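Local coordinates for protein leucine aminopeptidase (Parabacteroides distasonis, PDB 3TC8) that binds zinc and probably acts as an M28-family exopeptidase that removes residues from peptide N-termini, although a related glutaminyl cyclase activity is also possible, at residues G87-E92 against I151-F156; K95-F100 against A193-L198; P189-E194 against R258-I263. One frame throughout, in Å; residues are numbered along the deposited sequence. Where two conformers were deposited one is given.

Contact 1. Residues G87-E92 against I151-F156; sequences GSFDPE and IDIIFF
Ser88 and Asp152 meet with their first torsions alike: chi1 of -58° sets Ser88 OG, and chi1 of -56° sets Asp152 CG, beside the backbone N. They form the non-hydrogen-bonded pair where strand 79-89 runs antiparallel to strand 150-156, in the mixed sheet at the heart of this M28 peptidase fold. Ser88 OG donates to Asp152 OD1 over 2.7 Å, reaching the oxygen on its anti side and somewhat out of the carboxylate plane; the serine has two modelled conformers, and the bond is that of one. Asp152 OD2 takes a salt bridge from Arg96 NE and a hydrogen bond with Tyr191 OH. Ser88, Arg96 and Tyr191 all grip this buried carboxylate, and the nearby arginine would probably favour its ionised form. An alanine in place of Asp152 would probably leave Arg96 without its counter-charge and let the hydroxyl groups of Ser88 and Tyr191 turn more freely.

Hydrogen-bonded pairs flank this one. Gly87 N reaches Ile153 O at 2.8 Å, and Ile153 N returns to Gly87 O at the same length. At the other pair Phe89 N bonds to Ile151 O at 2.8 Å, but the return bond from Ile151 N to Phe89 O is weak at 3.3 Å. Phe89 O also accepts from Arg96 NH2. Phe89, Ile151 and Ile153 share the sheet face that turns to helix 125-144, where Phe89 and Ile151 both touch Ile142. Gly87 puts no side chain on that face, and the Phe89 ring slants across to Ile153, whose CG1 lies at the ring edge, near its plane, 4.1 Å from Phe89 CE2.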
loop_
_atom_site.group_PDB
_atom_site.type_symbol
_atom_site.label_atom_id
_atom_site.label_comp_id
_atom_site.label_asym_id
_atom_site.label_seq_id
_atom_site.Cartn_x
_atom_site.Cartn_y
_atom_site.Cartn_z
ATOM N N GLY A 87 1.651 -1.057 -12.955
ATOM C CA GLY A 87 1.091 -2.042 -13.880
ATOM C C GLY A 87 -0.281 -1.647 -14.289
ATOM O O GLY A 87 -1.190 -1.539 -13.483
ATOM N N SER A 88 -0.473 -1.453 -15.578
ATOM C CA SER A 88 -1.756 -0.966 -16.100
ATOM C C SER A 88 -2.448 -2.059 -16.914
ATOM O O SER A 88 -1.867 -2.627 -17.871
ATOM C CB SER A 88 -1.565 0.257 -16.994
ATOM O OG SER A 88 -0.926 1.304 -16.285
ATOM N N PHE A 89 -3.690 -2.330 -16.560
ATOM C CA PHE A 89 -4.524 -3.264 -17.297
ATOM C C PHE A 89 -5.563 -2.462 -18.070
ATOM O O PHE A 89 -6.039 -1.408 -17.634
ATOM C CB PHE A 89 -5.204 -4.193 -16.329
ATOM C CG PHE A 89 -4.280 -5.098 -15.588
ATOM C CD1 PHE A 89 -3.904 -6.328 -16.116
ATOM C CD2 PHE A 89 -3.868 -4.792 -14.306
ATOM C CE1 PHE A 89 -3.142 -7.200 -15.397
ATOM C CE2 PHE A 89 -3.105 -5.670 -13.610
ATOM C CZ PHE A 89 -2.722 -6.881 -14.155
ATOM N N ASP A 90 -5.940 -2.983 -19.258
ATOM C CA ASP A 90 -6.858 -2.300 -20.240
ATOM C C ASP A 90 -6.390 -0.849 -20.400
ATOM O O ASP A 90 -7.145 0.093 -20.096
ATOM C CB ASP A 90 -8.313 -2.389 -19.727
ATOM C CG ASP A 90 -9.377 -1.994 -20.755
ATOM O OD1 ASP A 90 -9.032 -1.730 -21.916
ATOM O OD2 ASP A 90 -10.564 -1.936 -20.324
ATOM N N PRO A 91 -5.127 -0.670 -20.835
ATOM C CA PRO A 91 -4.507 0.648 -20.703
ATOM C C PRO A 91 -5.125 1.790 -21.489
ATOM O O PRO A 91 -4.923 2.947 -21.121
ATOM C CB PRO A 91 -3.042 0.419 -21.114
ATOM C CG PRO A 91 -2.969 -0.900 -21.729
ATOM C CD PRO A 91 -4.162 -1.693 -21.279
ATOM N N GLU A 92 -5.921 1.480 -22.499
ATOM C CA GLU A 92 -6.545 2.543 -23.281
ATOM C C GLU A 92 -7.915 2.979 -22.735
ATOM O O GLU A 92 -8.490 3.973 -23.227
ATOM C CB GLU A 92 -6.623 2.134 -24.767
ATOM C CG GLU A 92 -5.272 1.741 -25.410
ATOM C CD GLU A 92 -4.168 2.800 -25.246
ATOM O OE1 GLU A 92 -4.462 4.018 -25.349
ATOM O OE2 GLU A 92 -2.988 2.410 -25.025
ATOM N N ILE A 151 -7.566 -0.721 -14.751
ATOM C CA ILE A 151 -6.993 -0.760 -13.414
ATOM C C ILE A 151 -5.535 -0.460 -13.510
ATOM O O ILE A 151 -4.804 -1.064 -14.313
ATOM C CB ILE A 151 -7.134 -2.166 -12.761
ATOM C CG1 ILE A 151 -8.618 -2.605 -12.693
ATOM C CG2 ILE A 151 -6.501 -2.151 -11.383
ATOM C CD1 ILE A 151 -9.523 -1.810 -11.783
ATOM N N ASP A 152 -5.059 0.464 -12.681
ATOM C CA ASP A 152 -3.625 0.704 -12.513
ATOM C C ASP A 152 -3.243 0.253 -11.110
ATOM O O ASP A 152 -3.854 0.680 -10.151
ATOM C CB ASP A 152 -3.292 2.175 -12.722
ATOM C CG ASP A 152 -3.768 2.641 -14.073
ATOM O OD1 ASP A 152 -3.220 2.131 -15.074
ATOM O OD2 ASP A 152 -4.727 3.464 -14.113
ATOM N N ILE A 153 -2.260 -0.625 -11.053
ATOM C CA ILE A 153 -1.659 -1.089 -9.802
ATOM C C ILE A 153 -0.373 -0.281 -9.655
ATOM O O ILE A 153 0.487 -0.388 -10.549
ATOM C CB ILE A 153 -1.339 -2.576 -9.854
ATOM C CG1 ILE A 153 -2.525 -3.468 -10.241
ATOM C CG2 ILE A 153 -0.627 -3.013 -8.609
ATOM C CD1 ILE A 153 -3.587 -3.535 -9.212
ATOM N N ILE A 154 -0.210 0.425 -8.573
ATOM C CA ILE A 154 1.039 1.170 -8.339
ATOM C C ILE A 154 1.648 0.794 -6.994
ATOM O O ILE A 154 1.011 0.868 -5.971
ATOM C CB ILE A 154 0.925 2.702 -8.459
ATOM C CG1 ILE A 154 0.308 3.059 -9.815
ATOM C CG2 ILE A 154 2.316 3.315 -8.246
ATOM C CD1 ILE A 154 0.268 4.574 -10.132
ATOM N N PHE A 155 2.928 0.375 -7.094
ATOM C CA PHE A 155 3.761 0.188 -5.929
ATOM C C PHE A 155 4.680 1.424 -5.818
ATOM O O PHE A 155 5.583 1.604 -6.620
ATOM C CB PHE A 155 4.559 -1.098 -6.019
ATOM C CG PHE A 155 3.724 -2.340 -6.308
ATOM C CD1 PHE A 155 2.465 -2.517 -5.769
ATOM C CD2 PHE A 155 4.255 -3.321 -7.119
ATOM C CE1 PHE A 155 1.755 -3.680 -6.066
ATOM C CE2 PHE A 155 3.540 -4.510 -7.387
ATOM C CZ PHE A 155 2.279 -4.645 -6.835
ATOM N N PHE A 156 4.385 2.245 -4.819
ATOM C CA PHE A 156 5.143 3.479 -4.578
ATOM C C PHE A 156 6.335 3.199 -3.663
ATOM O O PHE A 156 6.247 2.477 -2.697
ATOM C CB PHE A 156 4.237 4.540 -3.956
ATOM C CG PHE A 156 3.246 5.121 -4.915
ATOM C CD1 PHE A 156 3.645 5.921 -5.948
ATOM C CD2 PHE A 156 1.875 4.921 -4.745
ATOM C CE1 PHE A 156 2.748 6.482 -6.805
ATOM C CE2 PHE A 156 0.977 5.504 -5.636
ATOM C CZ PHE A 156 1.409 6.309 -6.635
#

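Contact 2. Residues K95-F100 against A193-L198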
loop_
_atom_site.group_PDB
_atom_site.type_symbol
_atom_site.label_atom_id
_atom_site.label_comp_id
_atom_site.label_asym_id
_atom_site.label_seq_id
_atom_site.Cartn_x
_atom_site.Cartn_y
_atom_site.Cartn_z
ATOM N N LYS A 95 -11.801 5.148 -18.414
ATOM C CA LYS A 95 -12.368 4.940 -17.086
ATOM C C LYS A 95 -11.475 3.968 -16.338
ATOM O O LYS A 95 -11.250 2.829 -16.772
ATOM C CB LYS A 95 -13.804 4.430 -17.160
ATOM C CG LYS A 95 -14.702 5.298 -18.029
ATOM C CD LYS A 95 -16.170 5.058 -17.739
ATOM C CE LYS A 95 -17.059 5.405 -18.932
ATOM N NZ LYS A 95 -17.035 4.288 -19.944
ATOM N N ARG A 96 -10.912 4.464 -15.242
ATOM C CA ARG A 96 -9.857 3.755 -14.516
ATOM C C ARG A 96 -10.040 3.841 -13.025
ATOM O O ARG A 96 -10.670 4.769 -12.514
ATOM C CB ARG A 96 -8.501 4.335 -14.879
ATOM C CG ARG A 96 -8.338 4.508 -16.363
ATOM C CD ARG A 96 -6.896 4.676 -16.798
ATOM N NE ARG A 96 -6.065 3.495 -16.546
ATOM C CZ ARG A 96 -6.144 2.380 -17.245
ATOM N NH1 ARG A 96 -6.926 2.285 -18.333
ATOM N NH2 ARG A 96 -5.367 1.345 -16.922
ATOM N N VAL A 97 -9.511 2.826 -12.332
ATOM C CA VAL A 97 -9.381 2.818 -10.900
ATOM C C VAL A 97 -7.923 2.585 -10.553
ATOM O O VAL A 97 -7.263 1.751 -11.156
ATOM C CB VAL A 97 -10.266 1.744 -10.259
ATOM C CG1 VAL A 97 -9.956 1.565 -8.785
ATOM C CG2 VAL A 97 -11.737 2.125 -10.471
ATOM N N LEU A 98 -7.405 3.360 -9.602
ATOM C CA LEU A 98 -6.066 3.273 -9.081
ATOM C C LEU A 98 -6.039 2.476 -7.783
ATOM O O LEU A 98 -6.708 2.855 -6.842
ATOM C CB LEU A 98 -5.548 4.685 -8.862
ATOM C CG LEU A 98 -4.169 4.801 -8.189
ATOM C CD1 LEU A 98 -3.090 4.183 -8.985
ATOM C CD2 LEU A 98 -3.878 6.273 -7.832
ATOM N N LEU A 99 -5.211 1.436 -7.759
ATOM C CA LEU A 99 -5.005 0.620 -6.534
ATOM C C LEU A 99 -3.515 0.700 -6.229
ATOM O O LEU A 99 -2.685 0.471 -7.092
ATOM C CB LEU A 99 -5.404 -0.839 -6.790
ATOM C CG LEU A 99 -6.827 -1.069 -7.258
ATOM C CD1 LEU A 99 -7.049 -2.588 -7.508
ATOM C CD2 LEU A 99 -7.865 -0.543 -6.298
ATOM N N PHE A 100 -3.188 1.001 -4.957
ATOM C CA PHE A 100 -1.782 1.337 -4.655
ATOM C C PHE A 100 -1.385 0.932 -3.283
ATOM O O PHE A 100 -2.198 0.659 -2.415
ATOM C CB PHE A 100 -1.466 2.811 -4.987
ATOM C CG PHE A 100 -2.281 3.870 -4.282
ATOM C CD1 PHE A 100 -3.613 4.098 -4.580
ATOM C CD2 PHE A 100 -1.676 4.726 -3.385
ATOM C CE1 PHE A 100 -4.328 5.130 -4.039
ATOM C CE2 PHE A 100 -2.409 5.775 -2.824
ATOM C CZ PHE A 100 -3.696 5.992 -3.147
ATOM N N ALA A 193 -7.947 8.969 -12.582
ATOM C CA ALA A 193 -8.760 7.785 -12.335
ATOM C C ALA A 193 -10.018 8.251 -11.628
ATOM O O ALA A 193 -10.051 9.318 -11.030
ATOM C CB ALA A 193 -7.979 6.760 -11.474
ATOM N N GLU A 194 -11.047 7.409 -11.614
ATOM C CA GLU A 194 -12.289 7.741 -10.968
ATOM C C GLU A 194 -12.093 7.840 -9.458
ATOM O O GLU A 194 -12.660 8.717 -8.819
ATOM C CB GLU A 194 -13.347 6.681 -11.287
ATOM C CG GLU A 194 -13.660 6.516 -12.790
ATOM C CD GLU A 194 -14.181 7.769 -13.441
ATOM O OE1 GLU A 194 -15.251 8.203 -12.978
ATOM O OE2 GLU A 194 -13.531 8.315 -14.395
ATOM N N TYR A 195 -11.323 6.913 -8.909
ATOM C CA TYR A 195 -11.000 6.900 -7.481
ATOM C C TYR A 195 -9.771 6.033 -7.303
ATOM O O TYR A 195 -9.358 5.316 -8.198
ATOM C CB TYR A 195 -12.175 6.401 -6.603
ATOM C CG TYR A 195 -12.609 4.970 -6.859
ATOM C CD1 TYR A 195 -12.002 3.915 -6.189
ATOM C CD2 TYR A 195 -13.642 4.656 -7.721
ATOM C CE1 TYR A 195 -12.366 2.619 -6.393
ATOM C CE2 TYR A 195 -14.014 3.343 -7.953
ATOM C CZ TYR A 195 -13.360 2.302 -7.285
ATOM O OH TYR A 195 -13.689 0.994 -7.456
ATOM N N GLY A 196 -9.202 6.153 -6.114
ATOM C CA GLY A 196 -8.063 5.362 -5.695
ATOM C C GLY A 196 -8.308 4.645 -4.367
ATOM O O GLY A 196 -9.010 5.149 -3.494
ATOM N N ILE A 197 -7.708 3.456 -4.235
ATOM C CA ILE A 197 -7.712 2.707 -2.988
ATOM C C ILE A 197 -6.268 2.348 -2.646
ATOM O O ILE A 197 -5.594 1.662 -3.426
ATOM C CB ILE A 197 -8.544 1.419 -3.023
ATOM C CG1 ILE A 197 -10.019 1.737 -3.379
ATOM C CG2 ILE A 197 -8.445 0.690 -1.701
ATOM C CD1 ILE A 197 -10.828 0.453 -3.623
ATOM N N LEU A 198 -5.789 2.834 -1.506
ATOM C CA LEU A 198 -4.514 2.482 -0.910
ATOM C C LEU A 198 -4.719 1.358 0.095
ATOM O O LEU A 198 -5.596 1.441 0.933
ATOM C CB LEU A 198 -3.952 3.715 -0.203
ATOM C CG LEU A 198 -2.723 3.522 0.689
ATOM C CD1 LEU A 198 -1.527 2.966 -0.076
ATOM C CD2 LEU A 198 -2.349 4.828 1.344
HETATM O O HOH W 1 -10.914 7.406 -15.037
#
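Val97 presses its forked end against the Tyr195 ring: CG2 sits over one face, 3.9 Å from the ring centroid, while CG1 meets Tyr195 CE1 at 3.6 Å. On the same sheet face Leu99 and Ile197 lie side by side, with Leu99 CD2 against Ile197 CB. Across the sheet, Leu198 CB is the bump over the face of the Phe100 ring, 3.8 Å from its centroid and offset toward the rim. The hollow at Gly196 takes the edge of the same ring; a CB there would stand only about 3.1 Å from Phe100 CE1. Ala193 CB fills the step between Arg96 O (3.5 Å) and Leu98 CB (4.1 Å). Glu194 N bonds to Arg96 O, Leu98 N to Tyr195 O, Ile197 N to Leu98 O and Phe100 N to Ile197 O, and a water joins Arg96 N to Glu194 OE2. Helix 292-308 covers Leu99 and Tyr195, helix 250-258 covers Leu98 and Phe100. Neighbouring parallel strands clothed by helices on both faces are typical of the alpha/beta/alpha sandwich of zinc exopeptidases; here the side chain of Leu198 lies about 11 Å from the zinc ion.

Contact 3. Residues P189-E194 against R258-I263; sequences PNYTAE and RNIPSI
Arg258 closes helix 250-258 and reaches across to the loop backbone at Tyr191. Its chain bends at chi2 (-93°) and chi3 (85°), and in the conformer described NH1 donates to Tyr191 O at 3.0 Å. The carbonyl oxygen lies in the guanidinium plane and the N-H points nearly at it (160°). NE is held by Ala183 O, which fixes the other side of the group, and a water accepts from both Arg258 NH1 and Asn190 ND2. Two further waters lie between Arg258 O and the loop, one near Tyr191 O and the other near Thr192 OG1.

Asn259 takes positive phi and turns the chain out of the helix. Ile260 follows as the main apolar knob: its CD1 touches Tyr191 CE2 at 3.7 Å and also packs on Ala193 N and CB, the tyrosine and isoleucine side chains crossing at about a right angle. This packing buries Ala193 N, which has no hydrogen-bond partner in the model. The phenol OH of Tyr191 is bonded to Asp152, so the ring is anchored at its far end. Pro261 lays CD against Glu194 O at 3.8 Å, and its own carbonyl accepts from Gly196 N. Ser262 OG then donates back to Ile260 O at 2.9 Å from above the carbonyl plane. Helix 250-258 thus runs through a short turn into edge strand 262-266, which lies parallel beside strand 195-200, a helix-to-strand connection of the alpha/beta fold.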
loop_
_atom_site.group_PDB
_atom_site.type_symbol
_atom_site.label_atom_id
_atom_site.label_comp_id
_atom_site.label_asym_id
_atom_site.label_seq_id
_atom_site.Cartn_x
_atom_site.Cartn_y
_atom_site.Cartn_z
ATOM N N PRO A 189 0.758 11.361 -19.197
ATOM C CA PRO A 189 0.414 12.763 -18.982
ATOM C C PRO A 189 -0.995 12.981 -18.451
ATOM O O PRO A 189 -1.930 12.306 -18.904
ATOM C CB PRO A 189 0.523 13.357 -20.406
ATOM C CG PRO A 189 1.438 12.483 -21.136
ATOM C CD PRO A 189 1.271 11.106 -20.548
ATOM N N ASN A 190 -1.124 13.819 -17.442
ATOM C CA ASN A 190 -2.402 14.182 -16.858
ATOM C C ASN A 190 -3.189 12.961 -16.415
ATOM O O ASN A 190 -4.425 12.927 -16.494
ATOM C CB ASN A 190 -3.224 15.057 -17.777
ATOM C CG ASN A 190 -2.528 16.347 -18.114
ATOM O OD1 ASN A 190 -2.308 16.619 -19.264
ATOM N ND2 ASN A 190 -2.040 17.043 -17.098
ATOM N N TYR A 191 -2.492 11.981 -15.857
ATOM C CA TYR A 191 -3.110 10.767 -15.393
ATOM C C TYR A 191 -4.272 11.107 -14.481
ATOM O O TYR A 191 -4.115 11.880 -13.541
ATOM C CB TYR A 191 -2.096 9.900 -14.644
ATOM C CG TYR A 191 -2.746 8.675 -14.039
ATOM C CD1 TYR A 191 -3.029 7.568 -14.800
ATOM C CD2 TYR A 191 -3.173 8.654 -12.713
ATOM C CE1 TYR A 191 -3.708 6.469 -14.252
ATOM C CE2 TYR A 191 -3.787 7.574 -12.172
ATOM C CZ TYR A 191 -4.092 6.478 -12.944
ATOM O OH TYR A 191 -4.742 5.430 -12.368
ATOM N N THR A 192 -5.368 10.385 -14.662
ATOM C CA THR A 192 -6.506 10.465 -13.767
ATOM C C THR A 192 -7.128 9.075 -13.598
ATOM O O THR A 192 -6.887 8.169 -14.383
ATOM C CB THR A 192 -7.536 11.495 -14.254
ATOM O OG1 THR A 192 -8.431 11.767 -13.183
ATOM C CG2 THR A 192 -8.273 11.027 -15.467
ATOM N N ALA A 193 -7.947 8.969 -12.582
ATOM C CA ALA A 193 -8.760 7.785 -12.335
ATOM C C ALA A 193 -10.018 8.251 -11.628
ATOM O O ALA A 193 -10.051 9.318 -11.030
ATOM C CB ALA A 193 -7.979 6.760 -11.474
ATOM N N GLU A 194 -11.047 7.409 -11.614
ATOM C CA GLU A 194 -12.289 7.741 -10.968
ATOM C C GLU A 194 -12.093 7.840 -9.458
ATOM O O GLU A 194 -12.660 8.717 -8.819
ATOM C CB GLU A 194 -13.347 6.681 -11.287
ATOM C CG GLU A 194 -13.660 6.516 -12.790
ATOM C CD GLU A 194 -14.181 7.769 -13.441
ATOM O OE1 GLU A 194 -15.251 8.203 -12.978
ATOM O OE2 GLU A 194 -13.531 8.315 -14.395
ATOM N N ARG A 258 -2.897 14.785 -7.798
ATOM C CA ARG A 258 -3.640 14.327 -9.022
ATOM C C ARG A 258 -5.101 14.566 -8.936
ATOM O O ARG A 258 -5.823 14.305 -9.905
ATOM C CB ARG A 258 -3.536 12.830 -9.343
ATOM C CG ARG A 258 -2.174 12.257 -9.491
ATOM C CD ARG A 258 -1.623 12.215 -10.917
ATOM N NE ARG A 258 -1.024 13.509 -11.179
ATOM C CZ ARG A 258 -1.383 14.388 -12.088
ATOM N NH1 ARG A 258 -2.338 14.170 -12.985
ATOM N NH2 ARG A 258 -0.704 15.505 -12.119
ATOM N N ASN A 259 -5.608 15.027 -7.779
ATOM C CA ASN A 259 -7.036 15.283 -7.613
ATOM C C ASN A 259 -7.857 14.029 -7.886
ATOM O O ASN A 259 -8.920 14.091 -8.477
ATOM C CB ASN A 259 -7.513 16.441 -8.515
ATOM C CG ASN A 259 -8.822 17.027 -8.058
ATOM O OD1 ASN A 259 -9.083 17.131 -6.855
ATOM N ND2 ASN A 259 -9.666 17.405 -9.018
ATOM N N ILE A 260 -7.349 12.878 -7.445
ATOM C CA ILE A 260 -8.077 11.604 -7.510
ATOM C C ILE A 260 -8.588 11.311 -6.111
ATOM O O ILE A 260 -7.773 11.117 -5.204
ATOM C CB ILE A 260 -7.198 10.449 -8.016
ATOM C CG1 ILE A 260 -6.693 10.723 -9.446
ATOM C CG2 ILE A 260 -7.986 9.128 -7.919
ATOM C CD1 ILE A 260 -5.582 9.774 -9.863
ATOM N N PRO A 261 -9.935 11.297 -5.919
ATOM C CA PRO A 261 -10.478 10.946 -4.604
ATOM C C PRO A 261 -9.995 9.548 -4.201
ATOM O O PRO A 261 -10.268 8.600 -4.922
ATOM C CB PRO A 261 -12.005 10.995 -4.796
ATOM C CG PRO A 261 -12.191 11.886 -6.019
ATOM C CD PRO A 261 -11.004 11.563 -6.901
ATOM N N SER A 262 -9.341 9.456 -3.048
ATOM C CA SER A 262 -8.654 8.212 -2.664
ATOM C C SER A 262 -8.868 7.925 -1.206
ATOM O O SER A 262 -8.987 8.841 -0.368
ATOM C CB SER A 262 -7.175 8.285 -2.988
ATOM O OG SER A 262 -6.917 8.511 -4.339
ATOM N N ILE A 263 -8.904 6.640 -0.885
ATOM C CA ILE A 263 -9.069 6.175 0.468
ATOM C C ILE A 263 -7.889 5.299 0.886
ATOM O O ILE A 263 -7.153 4.753 0.044
ATOM C CB ILE A 263 -10.390 5.400 0.624
ATOM C CG1 ILE A 263 -10.346 3.998 0.000
ATOM C CG2 ILE A 263 -11.576 6.233 0.083
ATOM C CD1 ILE A 263 -11.510 3.106 0.436
HETATM O O HOH W 2 -2.461 17.116 -14.307
HETATM O O HOH W 3 -6.153 13.983 -12.513
HETATM O O HOH W 4 -8.237 13.803 -11.551
HETATM O O HOH W 5 -10.693 11.927 -10.541
#

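Overall arrangement
Contacts 1 and 2 pair strands of one mixed sheet, antiparallel in the first and parallel in the second; strands 150-156 and 96-102, one from each, are neighbours. Contact 3 packs the loop before strand 195-200 on the turn before strand 262-266. The first two are buried, whereas contact 3 is only partly so, and there waters and an arginine do much of what backbone bonding does elsewhere. Contact 2 relies most on shape, one face of each aromatic ring met by an aliphatic group. Contacts 2 and 3 share Ala193 and Glu194, and backbone bonds from Gly196 and Leu198 carry contact 2 on to strand 262-266. Asp152 ties all three together, through Arg96 and Tyr191.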